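Local coordinates for protein walker-type atpase (Pyrococcus abyssi, PDB 2QEN) that probably binds and hydrolyses ATP as a P-loop ATPase, holds ADP and magnesium in the crystal, and has an otherwise unknown function, at residues L288-W298 with W329-I339. The protein carries 1 engineered substitution. Sequence-based numbering, arbitrary orientation.
Sequences LRAIALGYNRW and WIVEEDNTYKI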
loop_
_atom_site.group_PDB
_atom_site.type_symbol
_atom_site.label_atom_id
_atom_site.label_comp_id
_atom_site.label_asym_id
_atom_site.label_seq_id
_atom_site.Cartn_x
_atom_site.Cartn_y
_atom_site.Cartn_z
ATOM N N LEU A 288 -2.632 -13.165 16.628
ATOM C CA LEU A 288 -3.532 -12.969 15.497
ATOM C C LEU A 288 -4.648 -14.011 15.475
ATOM O O LEU A 288 -5.830 -13.668 15.379
ATOM C CB LEU A 288 -2.716 -13.022 14.209
ATOM C CG LEU A 288 -2.439 -11.729 13.411
ATOM C CD1 LEU A 288 -2.686 -10.426 14.154
ATOM C CD2 LEU A 288 -1.098 -11.716 12.710
ATOM N N ARG A 289 -4.280 -15.285 15.598
ATOM C CA ARG A 289 -5.290 -16.336 15.661
ATOM C C ARG A 289 -6.243 -16.172 16.855
ATOM O O ARG A 289 -7.465 -16.264 16.688
ATOM C CB ARG A 289 -4.659 -17.715 15.625
ATOM C CG ARG A 289 -5.661 -18.802 15.313
ATOM C CD ARG A 289 -4.986 -20.091 14.902
ATOM N NE ARG A 289 -4.602 -20.099 13.490
ATOM C CZ ARG A 289 -3.347 -20.128 13.049
ATOM N NH1 ARG A 289 -2.335 -20.142 13.906
ATOM N NH2 ARG A 289 -3.106 -20.148 11.744
ATOM N N ALA A 290 -5.692 -15.891 18.036
ATOM C CA ALA A 290 -6.487 -15.619 19.226
ATOM C C ALA A 290 -7.563 -14.541 18.986
ATOM O O ALA A 290 -8.735 -14.764 19.276
ATOM C CB ALA A 290 -5.557 -15.218 20.422
ATOM N N ILE A 291 -7.149 -13.382 18.475
ATOM C CA ILE A 291 -8.052 -12.267 18.140
ATOM C C ILE A 291 -9.145 -12.691 17.153
ATOM O O ILE A 291 -10.326 -12.456 17.405
ATOM C CB ILE A 291 -7.268 -11.023 17.617
ATOM C CG1 ILE A 291 -6.339 -10.496 18.721
ATOM C CG2 ILE A 291 -8.229 -9.898 17.095
ATOM C CD1 ILE A 291 -5.338 -9.441 18.280
ATOM N N ALA A 292 -8.746 -13.347 16.063
ATOM C CA ALA A 292 -9.676 -13.916 15.093
ATOM C C ALA A 292 -10.720 -14.850 15.709
ATOM O O ALA A 292 -11.850 -14.942 15.200
ATOM C CB ALA A 292 -8.893 -14.652 13.956
ATOM N N LEU A 293 -10.343 -15.562 16.777
ATOM C CA LEU A 293 -11.264 -16.480 17.469
ATOM C C LEU A 293 -12.121 -15.794 18.555
ATOM O O LEU A 293 -12.857 -16.465 19.268
ATOM C CB LEU A 293 -10.508 -17.684 18.080
ATOM C CG LEU A 293 -9.760 -18.672 17.165
ATOM C CD1 LEU A 293 -8.853 -19.552 18.008
ATOM C CD2 LEU A 293 -10.712 -19.547 16.385
ATOM N N GLY A 294 -12.000 -14.471 18.690
ATOM C CA GLY A 294 -12.764 -13.720 19.680
ATOM C C GLY A 294 -12.081 -13.446 21.006
ATOM O O GLY A 294 -12.698 -12.908 21.917
ATOM N N TYR A 295 -10.820 -13.831 21.149
ATOM C CA TYR A 295 -10.049 -13.405 22.310
ATOM C C TYR A 295 -9.417 -12.047 21.936
ATOM O O TYR A 295 -8.308 -11.974 21.461
ATOM C CB TYR A 295 -9.035 -14.476 22.743
ATOM C CG TYR A 295 -9.656 -15.848 22.964
ATOM C CD1 TYR A 295 -10.227 -16.177 24.179
ATOM C CD2 TYR A 295 -9.680 -16.806 21.948
ATOM C CE1 TYR A 295 -10.803 -17.408 24.393
ATOM C CE2 TYR A 295 -10.283 -18.066 22.150
ATOM C CZ TYR A 295 -10.830 -18.351 23.379
ATOM O OH TYR A 295 -11.415 -19.569 23.629
ATOM N N ASN A 296 -10.185 -10.976 22.144
ATOM C CA ASN A 296 -9.927 -9.678 21.523
ATOM C C ASN A 296 -9.804 -8.532 22.558
ATOM O O ASN A 296 -9.980 -7.340 22.254
ATOM C CB ASN A 296 -11.049 -9.399 20.521
ATOM C CG ASN A 296 -12.390 -9.357 21.174
ATOM O OD1 ASN A 296 -12.488 -9.468 22.394
ATOM N ND2 ASN A 296 -13.440 -9.176 20.380
ATOM N N ARG A 297 -9.513 -8.929 23.789
ATOM C CA ARG A 297 -9.154 -8.008 24.860
ATOM C C ARG A 297 -7.877 -8.532 25.511
ATOM O O ARG A 297 -7.604 -9.733 25.470
ATOM C CB ARG A 297 -10.300 -7.866 25.869
ATOM C CG ARG A 297 -11.395 -6.910 25.378
ATOM C CD ARG A 297 -12.738 -7.136 26.072
ATOM N NE ARG A 297 -13.492 -8.185 25.387
ATOM C CZ ARG A 297 -14.331 -7.983 24.369
ATOM N NH1 ARG A 297 -14.559 -6.752 23.911
ATOM N NH2 ARG A 297 -14.948 -9.022 23.815
ATOM N N TRP A 298 -7.091 -7.620 26.065
ATOM C CA TRP A 298 -5.796 -7.920 26.664
ATOM C C TRP A 298 -5.738 -9.203 27.492
ATOM O O TRP A 298 -4.951 -10.104 27.194
ATOM C CB TRP A 298 -5.361 -6.736 27.529
ATOM C CG TRP A 298 -4.009 -6.873 28.155
ATOM C CD1 TRP A 298 -3.683 -7.562 29.304
ATOM C CD2 TRP A 298 -2.795 -6.270 27.691
ATOM N NE1 TRP A 298 -2.336 -7.425 29.567
ATOM C CE2 TRP A 298 -1.770 -6.638 28.596
ATOM C CE3 TRP A 298 -2.473 -5.458 26.593
ATOM C CZ2 TRP A 298 -0.438 -6.216 28.439
ATOM C CZ3 TRP A 298 -1.145 -5.044 26.434
ATOM C CH2 TRP A 298 -0.143 -5.436 27.356
ATOM N N TRP A 329 -1.923 -5.154 10.797
ATOM C CA TRP A 329 -2.629 -6.452 10.849
ATOM C C TRP A 329 -3.909 -6.261 11.641
ATOM O O TRP A 329 -4.931 -6.901 11.370
ATOM C CB TRP A 329 -1.779 -7.548 11.499
ATOM C CG TRP A 329 -0.723 -8.094 10.570
ATOM C CD1 TRP A 329 0.574 -7.704 10.496
ATOM C CD2 TRP A 329 -0.887 -9.127 9.585
ATOM N NE1 TRP A 329 1.233 -8.419 9.532
ATOM C CE2 TRP A 329 0.365 -9.302 8.956
ATOM C CE3 TRP A 329 -1.961 -9.927 9.187
ATOM C CZ2 TRP A 329 0.575 -10.241 7.939
ATOM C CZ3 TRP A 329 -1.759 -10.862 8.172
ATOM C CH2 TRP A 329 -0.495 -11.014 7.562
ATOM N N ILE A 330 -3.838 -5.310 12.576
ATOM C CA ILE A 330 -4.824 -5.153 13.623
ATOM C C ILE A 330 -5.199 -3.688 13.861
ATOM O O ILE A 330 -4.377 -2.793 13.714
ATOM C CB ILE A 330 -4.284 -5.850 14.913
ATOM C CG1 ILE A 330 -5.120 -7.041 15.260
ATOM C CG2 ILE A 330 -4.032 -4.933 16.098
ATOM C CD1 ILE A 330 -4.493 -8.221 14.743
ATOM N N VAL A 331 -6.463 -3.474 14.205
ATOM C CA VAL A 331 -6.937 -2.211 14.744
ATOM C C VAL A 331 -7.337 -2.422 16.222
ATOM O O VAL A 331 -7.914 -3.469 16.582
ATOM C CB VAL A 331 -8.143 -1.663 13.921
ATOM C CG1 VAL A 331 -8.497 -0.287 14.359
ATOM C CG2 VAL A 331 -7.811 -1.619 12.422
ATOM N N GLU A 332 -6.993 -1.453 17.074
ATOM C CA GLU A 332 -7.534 -1.371 18.427
ATOM C C GLU A 332 -8.547 -0.240 18.497
ATOM O O GLU A 332 -8.198 0.920 18.277
ATOM C CB GLU A 332 -6.438 -1.154 19.483
ATOM C CG GLU A 332 -6.998 -1.021 20.913
ATOM C CD GLU A 332 -5.932 -0.852 22.003
ATOM O OE1 GLU A 332 -4.745 -0.594 21.679
ATOM O OE2 GLU A 332 -6.295 -0.989 23.206
ATOM N N GLU A 333 -9.797 -0.584 18.794
ATOM C CA GLU A 333 -10.866 0.407 18.923
ATOM C C GLU A 333 -11.786 0.057 20.082
ATOM O O GLU A 333 -12.016 -1.110 20.342
ATOM C CB GLU A 333 -11.692 0.469 17.648
ATOM C CG GLU A 333 -11.093 1.318 16.550
ATOM C CD GLU A 333 -11.859 1.213 15.237
ATOM O OE1 GLU A 333 -12.336 0.098 14.893
ATOM O OE2 GLU A 333 -11.962 2.250 14.551
ATOM N N ASP A 334 -12.320 1.074 20.756
ATOM C CA ASP A 334 -13.214 0.885 21.911
ATOM C C ASP A 334 -12.691 -0.187 22.876
ATOM O O ASP A 334 -13.453 -1.062 23.313
ATOM C CB ASP A 334 -14.640 0.531 21.449
ATOM C CG ASP A 334 -15.498 1.754 21.197
ATOM O OD1 ASP A 334 -15.131 2.583 20.336
ATOM O OD2 ASP A 334 -16.557 1.882 21.855
ATOM N N ASN A 335 -11.392 -0.117 23.179
ATOM C CA ASN A 335 -10.719 -1.078 24.044
ATOM C C ASN A 335 -10.835 -2.548 23.580
ATOM O O ASN A 335 -10.895 -3.476 24.398
ATOM C CB ASN A 335 -11.222 -0.905 25.486
ATOM C CG ASN A 335 -10.401 -1.686 26.494
ATOM O OD1 ASN A 335 -9.169 -1.719 26.413
ATOM N ND2 ASN A 335 -11.084 -2.316 27.458
ATOM N N THR A 336 -10.854 -2.740 22.261
ATOM C CA THR A 336 -11.003 -4.053 21.647
ATOM C C THR A 336 -10.114 -4.166 20.413
ATOM O O THR A 336 -10.030 -3.231 19.614
ATOM C CB THR A 336 -12.483 -4.309 21.267
ATOM O OG1 THR A 336 -13.277 -4.359 22.463
ATOM C CG2 THR A 336 -12.642 -5.603 20.525
ATOM N N TYR A 337 -9.442 -5.302 20.280
ATOM C CA TYR A 337 -8.656 -5.614 19.081
ATOM C C TYR A 337 -9.476 -6.314 18.008
ATOM O O TYR A 337 -10.324 -7.162 18.302
ATOM C CB TYR A 337 -7.425 -6.451 19.423
ATOM C CG TYR A 337 -6.618 -5.867 20.542
ATOM C CD1 TYR A 337 -5.772 -4.787 20.314
ATOM C CD2 TYR A 337 -6.727 -6.365 21.843
ATOM C CE1 TYR A 337 -5.036 -4.235 21.333
ATOM C CE2 TYR A 337 -5.983 -5.810 22.886
ATOM C CZ TYR A 337 -5.138 -4.750 22.617
ATOM O OH TYR A 337 -4.396 -4.174 23.614
ATOM N N LYS A 338 -9.244 -5.923 16.764
ATOM C CA LYS A 338 -9.769 -6.679 15.625
ATOM C C LYS A 338 -8.791 -6.796 14.473
ATOM O O LYS A 338 -7.984 -5.897 14.220
ATOM C CB LYS A 338 -11.139 -6.178 15.122
ATOM C CG LYS A 338 -11.445 -4.723 15.305
ATOM C CD LYS A 338 -12.361 -4.532 16.521
ATOM C CE LYS A 338 -12.448 -3.077 16.946
ATOM N NZ LYS A 338 -13.510 -2.880 17.990
ATOM N N ILE A 339 -8.878 -7.919 13.774
ATOM C CA ILE A 339 -8.156 -8.075 12.523
ATOM C C ILE A 339 -8.655 -6.971 11.565
ATOM O O ILE A 339 -9.866 -6.803 11.359
ATOM C CB ILE A 339 -8.350 -9.495 11.926
ATOM C CG1 ILE A 339 -8.071 -10.595 12.966
ATOM C CG2 ILE A 339 -7.536 -9.689 10.651
ATOM C CD1 ILE A 339 -6.685 -10.617 13.583
HETATM O O HOH W 1 -12.456 -8.459 17.518
HETATM O O HOH W 2 -8.049 -4.748 26.192
#
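Tyr337 N donates to Asn296 O over 2.9 Å, nearly straight at the hydrogen (165°), tying the edge of strand 336-339 to the loop that follows helix 282-292. The same carbonyl oxygen receives a CA-H...O contact from Thr336 CA. The phenol ring of Tyr337 then runs up alongside Trp298: its edge meets the backbone N of Trp298, and its OH lies 3.8 Å from CE3 at the indole edge. Beside the bond, a water bridges the segments, accepting from Asn296 ND2 and donating to Tyr337 O. The amide reaches this water because Asn296 CG stands between the backbone N and the carbonyl carbon (chi1 60°). Thr336 CG2 packs 3.7 Å from Asn296 ND2. A second water links Trp298 N to Asn335 OD1 in the hairpin turn.

Toward the helix the contact becomes apolar. Ile291 CD1 lies 3.8 Å from Tyr337 CB and 3.9 Å from Ile330 CG1, while its CG2, anti to the backbone N, rests on the strand backbone at Lys338 CA. Ile339 CD1 reaches Ile291 CG2 at 3.9 Å, and Leu288 CD2 comes within 4.0 Å of Trp329 CE3, near the rim of the indole. Without the ring, as with an alanine at Tyr337, a gap would probably open beside Ile291 CD1 and the Trp298 backbone, leaving Ile301 and Leu321 without their aromatic partner.

Behind these contacts, a Schellman motif at Gly294 ends the helix and turns the chain toward the hairpin. The whole illustrates how a winged helix-turn-helix domain, here resembling that of MCM proteins, seats its two-stranded wing: the last turn of helix 282-292, residues 288-292, runs at 102° to strand 336-339, Ile301 of helix 298-307 and Leu321 of helix 314-326 pack against Tyr337, and helices 255-280 and 342-348 flank Trp329.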